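Putative lipase (Bacteroides thetaiotaomicron VPI-5482, PDB 3BZW) probably hydrolyses ester bonds in lipids as a GDSL-like lipase/acylhydrolase, with lysophospholipids as a possible substrate. Local coordinates at residues 49-52 with 53-56; 233-236 with 237-240. All blocks are in the same frame, centred on the assembly; numbering follows the deposited sequence.

Contact 1 (49-52 with 53-56)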
loop_
_atom_site.group_PDB
_atom_site.type_symbol
_atom_site.label_atom_id
_atom_site.label_comp_id
_atom_site.label_asym_id
_atom_site.label_seq_id
_atom_site.Cartn_x
_atom_site.Cartn_y
_atom_site.Cartn_z
ATOM N N TYR A 49 32.688 -25.439 12.680
ATOM C CA TYR A 49 31.390 -25.933 13.119
ATOM C C TYR A 49 31.203 -27.444 12.994
ATOM O O TYR A 49 30.605 -28.066 13.872
ATOM C CB TYR A 49 30.268 -25.181 12.384
ATOM C CG TYR A 49 30.158 -25.463 10.902
ATOM C CD1 TYR A 49 29.332 -26.481 10.427
ATOM C CD2 TYR A 49 30.860 -24.697 9.970
ATOM C CE1 TYR A 49 29.202 -26.730 9.060
ATOM C CE2 TYR A 49 30.741 -24.940 8.599
ATOM C CZ TYR A 49 29.910 -25.955 8.153
ATOM O OH TYR A 49 29.774 -26.192 6.804
ATOM N N TRP A 50 31.712 -28.043 11.923
ATOM C CA TRP A 50 31.563 -29.485 11.758
ATOM C C TRP A 50 32.404 -30.266 12.765
ATOM O O TRP A 50 32.138 -31.438 13.037
ATOM C CB TRP A 50 31.915 -29.915 10.328
ATOM C CG TRP A 50 33.106 -29.228 9.738
ATOM C CD1 TRP A 50 33.097 -28.165 8.877
ATOM C CD2 TRP A 50 34.479 -29.542 9.972
ATOM N NE1 TRP A 50 34.383 -27.799 8.560
ATOM C CE2 TRP A 50 35.252 -28.628 9.220
ATOM C CE3 TRP A 50 35.137 -30.510 10.745
ATOM C CZ2 TRP A 50 36.649 -28.650 9.219
ATOM C CZ3 TRP A 50 36.532 -30.531 10.743
ATOM C CH2 TRP A 50 37.270 -29.604 9.983
ATOM N N ASP A 51 33.417 -29.610 13.324
ATOM C CA ASP A 51 34.280 -30.246 14.311
ATOM C C ASP A 51 33.517 -30.322 15.638
ATOM O O ASP A 51 33.645 -31.285 16.395
ATOM C CB ASP A 51 35.559 -29.429 14.492
ATOM C CG ASP A 51 36.767 -30.295 14.777
ATOM O OD1 ASP A 51 36.645 -31.239 15.582
ATOM O OD2 ASP A 51 37.841 -30.027 14.200
ATOM N N PHE A 52 32.719 -29.295 15.914
ATOM C CA PHE A 52 31.918 -29.266 17.131
ATOM C C PHE A 52 30.796 -30.292 17.027
ATOM O O PHE A 52 30.457 -30.956 18.008
ATOM C CB PHE A 52 31.322 -27.875 17.348
ATOM C CG PHE A 52 32.301 -26.877 17.891
ATOM C CD1 PHE A 52 32.714 -26.943 19.220
ATOM C CD2 PHE A 52 32.807 -25.869 17.077
ATOM C CE1 PHE A 52 33.619 -26.015 19.739
ATOM C CE2 PHE A 52 33.715 -24.931 17.582
ATOM C CZ PHE A 52 34.120 -25.004 18.916
ATOM N N LEU A 53 30.221 -30.422 15.836
ATOM C CA LEU A 53 29.143 -31.381 15.626
ATOM C C LEU A 53 29.682 -32.802 15.740
ATOM O O LEU A 53 28.978 -33.711 16.185
ATOM C CB LEU A 53 28.492 -31.166 14.255
ATOM C CG LEU A 53 27.663 -29.885 14.117
ATOM C CD1 LEU A 53 27.144 -29.762 12.692
ATOM C CD2 LEU A 53 26.503 -29.911 15.104
ATOM N N LYS A 54 30.935 -32.989 15.338
ATOM C CA LYS A 54 31.567 -34.297 15.430
ATOM C C LYS A 54 31.630 -34.669 16.908
ATOM O O LYS A 54 31.309 -35.787 17.307
ATOM C CB LYS A 54 32.986 -34.240 14.860
ATOM C CG LYS A 54 33.683 -35.591 14.814
ATOM C CD LYS A 54 35.137 -35.473 14.369
ATOM C CE LYS A 54 36.011 -34.899 15.471
ATOM N NZ LYS A 54 37.438 -34.809 15.046
ATOM N N GLU A 55 32.037 -33.693 17.709
ATOM C CA GLU A 55 32.182 -33.829 19.153
ATOM C C GLU A 55 30.863 -34.013 19.905
ATOM O O GLU A 55 30.737 -34.908 20.742
ATOM C CB GLU A 55 32.904 -32.587 19.684
ATOM C CG GLU A 55 32.958 -32.430 21.194
ATOM C CD GLU A 55 33.499 -31.063 21.590
ATOM O OE1 GLU A 55 34.479 -30.612 20.959
ATOM O OE2 GLU A 55 32.953 -30.441 22.527
ATOM N N TRP A 56 29.885 -33.168 19.594
ATOM C CA TRP A 56 28.593 -33.199 20.271
ATOM C C TRP A 56 27.613 -34.277 19.831
ATOM O O TRP A 56 26.868 -34.814 20.651
ATOM C CB TRP A 56 27.885 -31.846 20.130
ATOM C CG TRP A 56 28.675 -30.650 20.563
ATOM C CD1 TRP A 56 29.606 -30.591 21.564
ATOM C CD2 TRP A 56 28.519 -29.310 20.082
ATOM N NE1 TRP A 56 30.032 -29.293 21.741
ATOM C CE2 TRP A 56 29.381 -28.487 20.844
ATOM C CE3 TRP A 56 27.730 -28.722 19.084
ATOM C CZ2 TRP A 56 29.474 -27.106 20.639
ATOM C CZ3 TRP A 56 27.822 -27.346 18.880
ATOM C CH2 TRP A 56 28.690 -26.555 19.656
#
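Phe52 and Trp56, one helical turn apart, lie side by side on the alpha-helix 49-57, which connects strands 28-33 and 60-63 in a beta-alpha-beta unit. Their side is the tightly packed one. Phe52 CB stands over the face of the Trp56 six-membered ring, 3.7 Å from its centroid and 9° off the normal, a CH-pi contact. Beyond it the two rings meet obliquely, with planes at 35°, and Phe52 CD1 touches Trp56 CZ2 at 3.5 Å. Broad rings suit this helix-helix interface because both lie against Ala252 and the neighbouring Glu249 of helix 245-258, and the indole also offers a pi face to Arg253 in a cation-pi contact.

The solvent side is looser and polar. Asp51 and Lys54 run alongside each other, and a bend at chi3 (74°) turns the lysine amine back toward the carboxylate, yet Lys54 NZ to Asp51 OD1 is a long salt bridge of 3.7 Å. Exposed Glu55 directs OE1 to Lys47 instead.

On the packed side even the backbone is close: Phe52 O receives Trp56 N at 2.8 Å and also lies over a face of the indole, 3.1 Å from Trp56 CG.

Contact 2 (233-236 with 237-240)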
loop_
_atom_site.group_PDB
_atom_site.type_symbol
_atom_site.label_atom_id
_atom_site.label_comp_id
_atom_site.label_asym_id
_atom_site.label_seq_id
_atom_site.Cartn_x
_atom_site.Cartn_y
_atom_site.Cartn_z
ATOM N N PHE A 233 33.982 -12.969 15.196
ATOM C CA PHE A 233 34.769 -12.950 13.970
ATOM C C PHE A 233 36.271 -12.860 14.253
ATOM O O PHE A 233 36.688 -12.326 15.278
ATOM C CB PHE A 233 34.253 -11.829 13.065
ATOM C CG PHE A 233 32.864 -12.095 12.550
ATOM C CD1 PHE A 233 32.671 -12.730 11.324
ATOM C CD2 PHE A 233 31.748 -11.816 13.344
ATOM C CE1 PHE A 233 31.386 -13.092 10.897
ATOM C CE2 PHE A 233 30.461 -12.172 12.928
ATOM C CZ PHE A 233 30.279 -12.812 11.704
ATOM N N TYR A 234 37.072 -13.391 13.333
ATOM C CA TYR A 234 38.521 -13.480 13.514
ATOM C C TYR A 234 39.404 -12.269 13.800
ATOM O O TYR A 234 40.212 -12.303 14.730
ATOM C CB TYR A 234 39.146 -14.237 12.339
ATOM C CG TYR A 234 40.464 -14.877 12.710
ATOM C CD1 TYR A 234 40.500 -16.022 13.508
ATOM C CD2 TYR A 234 41.676 -14.307 12.317
ATOM C CE1 TYR A 234 41.709 -16.583 13.912
ATOM C CE2 TYR A 234 42.896 -14.864 12.716
ATOM C CZ TYR A 234 42.902 -16.000 13.514
ATOM O OH TYR A 234 44.099 -16.549 13.916
ATOM N N ASP A 235 39.279 -11.209 13.014
ATOM C CA ASP A 235 40.156 -10.058 13.205
ATOM C C ASP A 235 39.411 -8.731 13.127
ATOM O O ASP A 235 39.020 -8.287 12.050
ATOM C CB ASP A 235 41.267 -10.112 12.147
ATOM C CG ASP A 235 42.433 -9.185 12.459
ATOM O OD1 ASP A 235 42.203 -7.984 12.700
ATOM O OD2 ASP A 235 43.586 -9.662 12.446
ATOM N N ALA A 236 39.223 -8.102 14.282
ATOM C CA ALA A 236 38.516 -6.830 14.363
ATOM C C ALA A 236 39.022 -5.784 13.370
ATOM O O ALA A 236 38.245 -4.980 12.853
ATOM C CB ALA A 236 38.603 -6.279 15.782
ATOM N N GLY A 237 40.317 -5.796 13.084
ATOM C CA GLY A 237 40.843 -4.801 12.168
ATOM C C GLY A 237 40.948 -5.173 10.701
ATOM O O GLY A 237 40.871 -4.296 9.836
ATOM N N TYR A 238 41.097 -6.462 10.407
ATOM C CA TYR A 238 41.273 -6.894 9.025
ATOM C C TYR A 238 40.348 -7.991 8.502
ATOM O O TYR A 238 40.306 -8.234 7.294
ATOM C CB TYR A 238 42.723 -7.353 8.834
ATOM C CG TYR A 238 43.747 -6.315 9.243
ATOM C CD1 TYR A 238 44.234 -5.380 8.329
ATOM C CD2 TYR A 238 44.205 -6.249 10.559
ATOM C CE1 TYR A 238 45.161 -4.397 8.723
ATOM C CE2 TYR A 238 45.122 -5.279 10.960
ATOM C CZ TYR A 238 45.597 -4.359 10.040
ATOM O OH TYR A 238 46.508 -3.408 10.450
ATOM N N ASP A 239 39.624 -8.663 9.389
ATOM C CA ASP A 239 38.756 -9.744 8.939
ATOM C C ASP A 239 37.455 -9.859 9.719
ATOM O O ASP A 239 37.393 -10.530 10.751
ATOM C CB ASP A 239 39.507 -11.078 9.008
ATOM C CG ASP A 239 38.778 -12.195 8.277
ATOM O OD1 ASP A 239 37.588 -12.008 7.940
ATOM O OD2 ASP A 239 39.391 -13.259 8.046
ATOM N N ARG A 240 36.418 -9.201 9.209
ATOM C CA ARG A 240 35.100 -9.233 9.824
ATOM C C ARG A 240 34.193 -10.078 8.934
ATOM O O ARG A 240 32.973 -9.894 8.913
ATOM C CB ARG A 240 34.546 -7.810 9.963
ATOM C CG ARG A 240 35.450 -6.888 10.765
ATOM C CD ARG A 240 34.816 -5.527 10.995
ATOM N NE ARG A 240 35.782 -4.590 11.566
ATOM C CZ ARG A 240 35.506 -3.331 11.882
ATOM N NH1 ARG A 240 34.284 -2.849 11.687
ATOM N NH2 ARG A 240 36.456 -2.552 12.387
#
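Asp235 swings its CG away from its own backbone N (chi1 -165°), which lays OD1 across the turn to meet two amides, while Arg240 places CG beside its N (chi1 -57°) and stretches out from there to reach Ala236 O. Together they lace a tight hairpin-like turn. Asp235 OD1 takes Gly237 N at 2.9 Å, nearly end-on, which closes an Asx turn, and Tyr238 N at 3.0 Å, from above the carboxylate plane. Asp suits the place because its short arm can hold both amides. With an alanine in place of Asp235, the N-H groups of Gly237 and Tyr238 would probably lose their shared acceptor, and the turn is likely to be freer to move. Asp235 OD1 also sits at the edge of the Tyr238 ring, 3.4 Å from Tyr238 CD2.

Behind the turn Asp235 and Asp239 form an antiparallel hydrogen-bonded pair, Asp239 N giving to Asp235 O at 2.8 Å; with Tyr238 also facing Asp235, this is a classic beta bulge. Arg240 NE meets Ala236 O at 2.8 Å close to the guanidinium plane, and NH2 adds a weak second bond.

Asp239 OD2 bonds Tyr42 OH and His242 ND1, consistent with the Asp-His pair of SGNH hydrolases. The turn belongs to the loop that runs from helix 216-219 to helix 245-258, tied by backbone bonds to Ser172 and Leu173 and, in strand 174-175, to Asn175.

In the fold
Contacts 1 and 2 do not touch: their centres are 23 Å apart and their nearest atoms about 12 Å. Two parts of the fold nevertheless relate them. The loop leaving strand 28-33 supplies Thr37, which hydrogen-bonds Tyr49 and Trp50 of contact 1, and then Tyr42, which stacks on Tyr234 of contact 2. Helix 245-258 begins soon after 237-240 and offers Gln248 to the backbone N of Tyr49. Contact 2 is the one at the probable active site, since it contains the aspartate bonded to His242; contact 1 is structural packing that joins its helix to the central parallel sheet and to helix 245-258.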